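Local coordinates for protein SusD homolog (Bacteroides ovatus, PDB 4F53) that probably binds glycans, perhaps mucin O-glycans, at the cell surface as a SusD/RagB-family outer membrane lipoprotein, at residues Arg306-Leu310 / Leu457-Ala462; Gly60-Asn66 / Ser259-Ser264. All blocks are in the same frame, centred on the assembly; numbering follows the deposited sequence.

Contact 1: Arg306-Leu310 / Leu457-Ala462; sequences RRGIL and LMPMAA. With GOL (glycerol), chain F.
Two loops of the SusD-like fold meet here, beside the small sheet of strands 62-64 and 261-263, and two arginines reach across to backbone carbonyls. The loop 306-310 follows helix 288-291; the loop 457-462 follows helix 442-452. Their end-to-end directions lie 26° apart, with Gly308 and Met460 nearest at 4.3 Å between CA atoms. Both segments are largely extended. Gly308 breaks this with phi/psi 79/24, and Ala461 turns helical at -56/-39. A CB on Gly308 would clash with Met460 CB and Ala461 N, so glycine allows the close approach. Two backbone bonds join the loops: Ala461 N to Arg307 O at 3.2 Å and Ala462 N to Gly308 O at 2.8 Å. Arg306 (chi1 t, chi2 p) donates from NH2 to Pro459 O at 2.9 Å. Its guanidinium lies between Met458 SE on one face and Ala461 CA on the other. Met458 and Met460 are selenomethionines. Arg307 (chi1 m, chi2 t, chi3 m) is buried. Its NE forms a salt bridge with Asp266, which also accepts from Met458 N. Its NH2 gives a weak bond to Met458 O at 2.9 Å, and its NH1 bonds glycerol O3 at 3.1 Å. The glycerol, probably from the crystallisation liquor, gives a weak O1 bond to Leu457 O (2.8 Å) and hydrogen-bonds Tyr449 OH. At the far end, Leu310 CB packs on Ala462 CB at 3.8 Å. One water bridges both loops: it accepts from Arg306 NE at 3.0 Å and donates to Arg307 O at 2.7 Å and Pro459 O at 2.9 Å.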
ATOM      1  N   ARG A 306       4.986  16.649  -9.507  1.00 34.04           N
ATOM      2  CA  ARG A 306       5.553  16.722  -8.177  1.00 34.36           C
ATOM      3  C   ARG A 306       4.451  16.485  -7.124  1.00 37.48           C
ATOM      4  O   ARG A 306       3.349  17.048  -7.241  1.00 37.06           O
ATOM      5  CB  ARG A 306       6.221  18.100  -7.971  1.00 34.24           C
ATOM      6  CG  ARG A 306       6.974  18.268  -6.648  1.00 37.00           C
ATOM      7  CD  ARG A 306       8.295  17.504  -6.625  1.00 37.71           C
ATOM      8  NE  ARG A 306       8.925  17.591  -5.308  1.00 35.65           N
ATOM      9  CZ  ARG A 306       9.790  18.531  -4.956  1.00 47.27           C
ATOM     10  NH1 ARG A 306      10.166  19.460  -5.830  1.00 41.41           N
ATOM     11  NH2 ARG A 306      10.277  18.562  -3.729  1.00 35.29           N
ATOM     12  N   ARG A 307       4.734  15.616  -6.137  1.00 32.87           N
ATOM     13  CA  ARG A 307       3.796  15.360  -5.036  1.00 31.72           C
ATOM     14  C   ARG A 307       3.908  16.490  -4.022  1.00 35.98           C
ATOM     15  O   ARG A 307       5.001  17.044  -3.850  1.00 36.17           O
ATOM     16  CB  ARG A 307       4.076  14.014  -4.352  1.00 27.09           C
ATOM     17  CG  ARG A 307       3.887  12.777  -5.221  1.00 25.40           C
ATOM     18  CD  ARG A 307       4.320  11.518  -4.472  1.00 33.66           C
ATOM     19  NE  ARG A 307       5.761  11.576  -4.194  1.00 29.88           N
ATOM     20  CZ  ARG A 307       6.294  11.723  -2.992  1.00 40.66           C
ATOM     21  NH1 ARG A 307       5.527  11.678  -1.908  1.00 28.91           N
ATOM     22  NH2 ARG A 307       7.602  11.868  -2.858  1.00 27.47           N
ATOM     23  N   GLY A 308       2.805  16.806  -3.348  1.00 31.48           N
ATOM     24  CA  GLY A 308       2.803  17.830  -2.318  1.00 32.23           C
ATOM     25  C   GLY A 308       2.748  19.266  -2.795  1.00 37.32           C
ATOM     26  O   GLY A 308       3.162  20.164  -2.059  1.00 38.05           O
ATOM     27  N   ILE A 309       2.235  19.509  -4.007  1.00 34.50           N
ATOM     28  CA  ILE A 309       2.030  20.887  -4.494  1.00 35.64           C
ATOM     29  C   ILE A 309       0.832  21.443  -3.702  1.00 40.21           C
ATOM     30  O   ILE A 309      -0.180  20.755  -3.574  1.00 39.17           O
ATOM     31  CB  ILE A 309       1.824  20.964  -6.033  1.00 37.33           C
ATOM     32  CG1 ILE A 309       3.082  20.484  -6.805  1.00 36.66           C
ATOM     33  CG2 ILE A 309       1.390  22.384  -6.454  1.00 35.90           C
ATOM     34  CD1 ILE A 309       2.840  20.196  -8.320  1.00 31.03           C
ATOM     35  N   LEU A 310       0.973  22.624  -3.103  1.00 39.65           N
ATOM     36  CA  LEU A 310      -0.097  23.200  -2.295  1.00 40.88           C
ATOM     37  C   LEU A 310      -1.289  23.499  -3.165  1.00 46.91           C
ATOM     38  O   LEU A 310      -1.131  23.971  -4.296  1.00 47.96           O
ATOM     39  CB  LEU A 310       0.371  24.489  -1.571  1.00 42.18           C
ATOM     40  CG  LEU A 310      -0.460  24.967  -0.356  1.00 47.18           C
ATOM     41  CD1 LEU A 310      -0.130  24.153   0.920  1.00 46.20           C
ATOM     42  CD2 LEU A 310      -0.191  26.446  -0.058  1.00 47.90           C
ATOM     43  N   LEU A 457      12.587   9.087  -1.700  1.00 33.50           N
ATOM     44  CA  LEU A 457      11.570   9.912  -2.342  1.00 33.24           C
ATOM     45  C   LEU A 457      11.906  11.389  -2.185  1.00 38.43           C
ATOM     46  O   LEU A 457      12.673  11.773  -1.290  1.00 38.66           O
ATOM     47  CB  LEU A 457      10.171   9.646  -1.720  1.00 32.81           C
ATOM     48  CG  LEU A 457       9.562   8.239  -1.846  1.00 33.51           C
ATOM     49  CD1 LEU A 457       8.317   8.135  -0.985  1.00 31.43           C
ATOM     50  CD2 LEU A 457       9.272   7.899  -3.311  1.00 31.75           C
HETATM   51  N   MSE A 458      11.341  12.226  -3.061  1.00 33.28           N
HETATM   52  CA  MSE A 458      11.505  13.665  -2.925  1.00 32.46           C
HETATM   53  C   MSE A 458      10.629  14.147  -1.770  1.00 37.89           C
HETATM   54  O   MSE A 458       9.560  13.567  -1.544  1.00 37.26           O
HETATM   55  CB  MSE A 458      11.124  14.379  -4.227  1.00 33.24           C
HETATM   56  CG  MSE A 458      12.278  14.450  -5.193  1.00 38.77           C
HETATM   57 SE   MSE A 458      11.822  15.250  -6.904  0.75 45.44          SE
HETATM   58  CE  MSE A 458      10.795  13.799  -7.678  1.00 39.19           C
ATOM     59  N   PRO A 459      11.015  15.178  -1.002  1.00 35.21           N
ATOM     60  CA  PRO A 459      10.078  15.675   0.006  1.00 34.97           C
ATOM     61  C   PRO A 459       8.889  16.367  -0.682  1.00 38.28           C
ATOM     62  O   PRO A 459       8.984  16.759  -1.863  1.00 38.14           O
ATOM     63  CB  PRO A 459      10.932  16.653   0.807  1.00 38.12           C
ATOM     64  CG  PRO A 459      11.919  17.175  -0.184  1.00 43.02           C
ATOM     65  CD  PRO A 459      12.235  16.019  -1.079  1.00 37.57           C
HETATM   66  N   MSE A 460       7.777  16.524   0.040  1.00 33.29           N
HETATM   67  CA  MSE A 460       6.600  17.244  -0.460  1.00 32.87           C
HETATM   68  C   MSE A 460       6.979  18.663  -0.843  1.00 39.52           C
HETATM   69  O   MSE A 460       7.740  19.284  -0.118  1.00 42.74           O
HETATM   70  CB  MSE A 460       5.464  17.239   0.585  1.00 33.87           C
HETATM   71  CG  MSE A 460       4.982  15.839   0.909  1.00 36.81           C
HETATM   72 SE   MSE A 460       4.331  14.836  -0.617  0.75 39.77          SE
HETATM   73  CE  MSE A 460       3.540  13.318   0.411  1.00 33.34           C
ATOM     74  N   ALA A 461       6.495  19.164  -2.009  1.00 37.57           N
ATOM     75  CA  ALA A 461       6.808  20.513  -2.501  1.00 38.75           C
ATOM     76  C   ALA A 461       6.445  21.605  -1.461  1.00 45.04           C
ATOM     77  O   ALA A 461       7.195  22.560  -1.271  1.00 45.43           O
ATOM     78  CB  ALA A 461       6.078  20.777  -3.803  1.00 38.84           C
ATOM     79  N   ALA A 462       5.305  21.420  -0.780  1.00 41.73           N
ATOM     80  CA  ALA A 462       4.784  22.282   0.263  1.00 42.61           C
ATOM     81  C   ALA A 462       4.431  21.450   1.500  1.00 47.08           C
ATOM     82  O   ALA A 462       3.581  20.564   1.447  1.00 45.93           O
ATOM     83  CB  ALA A 462       3.562  23.036  -0.235  1.00 43.76           C
TER
HETATM   84  C1  GOL F 604      10.538  12.624   2.147  1.00 58.29           C
HETATM   85  O1  GOL F 604      11.644  12.604   1.233  1.00 57.79           O
HETATM   86  C2  GOL F 604       9.382  11.747   1.722  1.00 56.32           C
HETATM   87  O2  GOL F 604       8.974  10.926   2.820  1.00 53.45           O
HETATM   88  C3  GOL F 604       8.196  12.556   1.246  1.00 54.63           C
HETATM   89  O3  GOL F 604       7.234  11.705   0.627  1.00 51.79           O
HETATM   90  O   HOH W   1       7.269  15.566  -3.931  1.00 37.85           O

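Contact 2: Gly60-Asn66 / Ser259-Ser264; sequences GYVADSN and SDARIS
Val62 lays its CG1 on Ala261 CB at 3.7 Å, in a two-stranded antiparallel sheet of strands 62-64 and 261-263 within the mostly helical SusD-like fold. The strand axes approach to 4.6 Å, and their N-to-C directions are 141° apart, well off ideal antiparallel. Ala63 and Arg262 form the hydrogen-bonded pair: Ala63 N to Arg262 O is 2.9 Å and Arg262 N to Ala63 O is 2.8 Å. Val62 with Ile263 and Asp64 with Ala261 are non-hydrogen-bonded pairs, with CA atoms 5.0 and 4.5 Å apart. Bonds continue past both ends of the strands. Ser264 N donates to Tyr61 O at 3.1 Å, and Ser65 N to Asp260 O at 2.8 Å. Serines reinforce this. Ser264 OG (chi1 p) donates to Gly60 O at 2.5 Å and also N-caps helix 265-273. Ser65 OG (chi1 p) donates to Ser259 O at 2.8 Å. Asn66 ND2 (chi1 t) bonds Asp260 OD1 at 3.0 Å. A water donates to Asp64 OD1 at 2.6 Å and to Asp260 O at 2.8 Å, while Asp64 OD2 pairs with Arg74. Arg262 folds back on its own segment, with NH1 to Ala261 O at 2.8 Å and NH2 to Ser259 OG at 2.9 Å. Gly60 (phi 90°) closes helix 44-58 in a Schellman motif, and Ser259, also at positive phi, follows helix 250-257. The sheet thus joins the exits of two helices: Val62 and Ala261 pack on both helices 44-58 and 250-257, and helix 265-273 starts directly after Ser264.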
ATOM      1  N   GLY A  60       4.626   7.581  -2.581  1.00 26.42           N
ATOM      2  CA  GLY A  60       5.425   8.154  -3.649  1.00 26.73           C
ATOM      3  C   GLY A  60       4.910   7.820  -5.034  1.00 30.65           C
ATOM      4  O   GLY A  60       5.611   8.075  -6.020  1.00 32.59           O
ATOM      5  N   TYR A  61       3.710   7.214  -5.141  1.00 26.19           N
ATOM      6  CA  TYR A  61       3.151   6.801  -6.457  1.00 25.67           C
ATOM      7  C   TYR A  61       2.296   7.874  -7.149  1.00 29.99           C
ATOM      8  O   TYR A  61       2.289   7.946  -8.372  1.00 28.26           O
ATOM      9  CB  TYR A  61       2.238   5.570  -6.317  1.00 24.95           C
ATOM     10  CG  TYR A  61       2.888   4.248  -5.958  1.00 23.76           C
ATOM     11  CD1 TYR A  61       4.176   3.936  -6.395  1.00 24.91           C
ATOM     12  CD2 TYR A  61       2.164   3.251  -5.306  1.00 21.84           C
ATOM     13  CE1 TYR A  61       4.757   2.699  -6.112  1.00 20.69           C
ATOM     14  CE2 TYR A  61       2.748   2.028  -4.987  1.00 21.33           C
ATOM     15  CZ  TYR A  61       4.036   1.749  -5.416  1.00 23.35           C
ATOM     16  OH  TYR A  61       4.595   0.532  -5.136  1.00 24.31           O
ATOM     17  N   VAL A  62       1.510   8.646  -6.366  1.00 27.72           N
ATOM     18  CA  VAL A  62       0.511   9.541  -6.950  1.00 27.27           C
ATOM     19  C   VAL A  62       0.758  10.977  -6.605  1.00 30.62           C
ATOM     20  O   VAL A  62       1.073  11.295  -5.465  1.00 28.97           O
ATOM     21  CB  VAL A  62      -0.930   9.112  -6.492  1.00 30.11           C
ATOM     22  CG1 VAL A  62      -2.007  10.020  -7.088  1.00 31.70           C
ATOM     23  CG2 VAL A  62      -1.210   7.662  -6.859  1.00 28.94           C
ATOM     24  N   ALA A  63       0.517  11.864  -7.595  1.00 27.29           N
ATOM     25  CA  ALA A  63       0.580  13.294  -7.373  1.00 27.89           C
ATOM     26  C   ALA A  63      -0.798  13.852  -7.640  1.00 32.87           C
ATOM     27  O   ALA A  63      -1.283  13.763  -8.766  1.00 32.79           O
ATOM     28  CB  ALA A  63       1.617  13.939  -8.284  1.00 28.97           C
ATOM     29  N   ASP A  64      -1.445  14.412  -6.615  1.00 30.99           N
ATOM     30  CA  ASP A  64      -2.732  15.098  -6.744  1.00 30.37           C
ATOM     31  C   ASP A  64      -2.580  16.221  -7.779  1.00 35.74           C
ATOM     32  O   ASP A  64      -1.526  16.861  -7.838  1.00 34.99           O
ATOM     33  CB  ASP A  64      -3.217  15.614  -5.381  1.00 31.67           C
ATOM     34  CG  ASP A  64      -3.293  14.529  -4.288  1.00 45.31           C
ATOM     35  OD1 ASP A  64      -3.765  13.395  -4.599  1.00 46.05           O
ATOM     36  OD2 ASP A  64      -2.863  14.810  -3.120  1.00 44.70           O
ATOM     37  N   SER A  65      -3.586  16.371  -8.662  1.00 33.48           N
ATOM     38  CA  SER A  65      -3.587  17.326  -9.786  1.00 33.17           C
ATOM     39  C   SER A  65      -4.936  18.067  -9.892  1.00 39.35           C
ATOM     40  O   SER A  65      -5.381  18.393 -10.988  1.00 39.50           O
ATOM     41  CB  SER A  65      -3.275  16.602 -11.093  1.00 30.56           C
ATOM     42  OG  SER A  65      -4.210  15.563 -11.319  1.00 33.31           O
ATOM     43  N   ASN A  66      -5.591  18.304  -8.757  1.00 36.42           N
ATOM     44  CA  ASN A  66      -6.843  19.038  -8.727  1.00 38.00           C
ATOM     45  C   ASN A  66      -6.500  20.547  -8.726  1.00 43.01           C
ATOM     46  O   ASN A  66      -5.810  21.034  -7.820  1.00 42.15           O
ATOM     47  CB  ASN A  66      -7.684  18.620  -7.510  1.00 37.82           C
ATOM     48  CG  ASN A  66      -8.991  19.355  -7.384  1.00 45.77           C
ATOM     49  OD1 ASN A  66      -9.032  20.526  -7.046  1.00 43.35           O
ATOM     50  ND2 ASN A  66     -10.087  18.680  -7.640  1.00 39.16           N
ATOM     51  N   SER A 259      -9.338  13.542 -13.536  1.00 33.21           N
ATOM     52  CA  SER A 259      -7.995  14.134 -13.597  1.00 32.49           C
ATOM     53  C   SER A 259      -7.619  14.793 -12.242  1.00 35.21           C
ATOM     54  O   SER A 259      -6.907  15.797 -12.207  1.00 36.38           O
ATOM     55  CB  SER A 259      -7.865  15.115 -14.766  1.00 36.26           C
ATOM     56  OG  SER A 259      -7.951  14.433 -16.004  1.00 46.99           O
ATOM     57  N   ASP A 260      -8.085  14.192 -11.128  1.00 31.75           N
ATOM     58  CA  ASP A 260      -7.769  14.600  -9.761  1.00 32.15           C
ATOM     59  C   ASP A 260      -6.387  14.109  -9.373  1.00 35.80           C
ATOM     60  O   ASP A 260      -5.798  14.637  -8.415  1.00 33.94           O
ATOM     61  CB  ASP A 260      -8.798  14.035  -8.752  1.00 33.70           C
ATOM     62  CG  ASP A 260     -10.076  14.831  -8.602  1.00 42.83           C
ATOM     63  OD1 ASP A 260     -10.088  16.015  -8.998  1.00 42.66           O
ATOM     64  OD2 ASP A 260     -11.058  14.272  -8.074  1.00 47.95           O
ATOM     65  N   ALA A 261      -5.890  13.078 -10.098  1.00 31.88           N
ATOM     66  CA  ALA A 261      -4.603  12.433  -9.836  1.00 31.67           C
ATOM     67  C   ALA A 261      -3.760  12.273 -11.106  1.00 34.34           C
ATOM     68  O   ALA A 261      -4.289  12.104 -12.204  1.00 33.68           O
ATOM     69  CB  ALA A 261      -4.838  11.059  -9.210  1.00 31.11           C
ATOM     70  N   ARG A 262      -2.437  12.323 -10.932  1.00 29.43           N
ATOM     71  CA  ARG A 262      -1.466  12.077 -12.002  1.00 29.04           C
ATOM     72  C   ARG A 262      -0.369  11.187 -11.440  1.00 31.60           C
ATOM     73  O   ARG A 262      -0.299  11.003 -10.224  1.00 31.43           O
ATOM     74  CB  ARG A 262      -0.898  13.401 -12.581  1.00 29.15           C
ATOM     75  CG  ARG A 262      -1.883  14.134 -13.522  1.00 32.45           C
ATOM     76  CD  ARG A 262      -2.149  13.296 -14.759  1.00 32.77           C
ATOM     77  NE  ARG A 262      -3.102  13.882 -15.696  1.00 34.73           N
ATOM     78  CZ  ARG A 262      -4.399  13.585 -15.738  1.00 44.86           C
ATOM     79  NH1 ARG A 262      -4.932  12.780 -14.828  1.00 32.71           N
ATOM     80  NH2 ARG A 262      -5.178  14.116 -16.669  1.00 36.16           N
ATOM     81  N   ILE A 263       0.470  10.610 -12.305  1.00 30.24           N
ATOM     82  CA  ILE A 263       1.614   9.793 -11.848  1.00 29.52           C
ATOM     83  C   ILE A 263       2.608  10.747 -11.168  1.00 32.25           C
ATOM     84  O   ILE A 263       2.768  11.890 -11.620  1.00 31.45           O
ATOM     85  CB  ILE A 263       2.249   9.026 -13.053  1.00 32.52           C
ATOM     86  CG1 ILE A 263       1.243   8.051 -13.699  1.00 31.79           C
ATOM     87  CG2 ILE A 263       3.581   8.301 -12.691  1.00 33.49           C
ATOM     88  CD1 ILE A 263       0.692   6.925 -12.791  1.00 23.12           C
ATOM     89  N   SER A 264       3.257  10.296 -10.098  1.00 27.92           N
ATOM     90  CA  SER A 264       4.258  11.085  -9.376  1.00 27.76           C
ATOM     91  C   SER A 264       5.530  11.248 -10.189  1.00 31.85           C
ATOM     92  O   SER A 264       5.894  10.390 -11.018  1.00 31.32           O
ATOM     93  CB  SER A 264       4.608  10.418  -8.048  1.00 30.60           C
ATOM     94  OG  SER A 264       5.332   9.220  -8.258  1.00 31.24           O
TER
HETATM   95  O   HOH W   2      -5.834  12.992  -6.185  1.00 46.79           O

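How the contacts relate
Both segments of contact 2 precede those of contact 1 in the sequence. The centres of the two contacts are 11 Å apart, and all four segments belong to the SusD/RagB-family part of the chain. They touch directly. Arg307 CG of contact 1 packs on Val62 O at 3.2 Å and on Ser264 CB at 3.8 Å, and Arg306 O meets Ala63 CB at 3.7 Å. Helix 265-273, which begins right after 259-264, is shared: its Asp266 pairs with Arg307. Arg74 is a second common partner, holding Asp64 and Ile309 O. Four segments distant in sequence thus form one continuous patch, with the small sheet beside the paired loops.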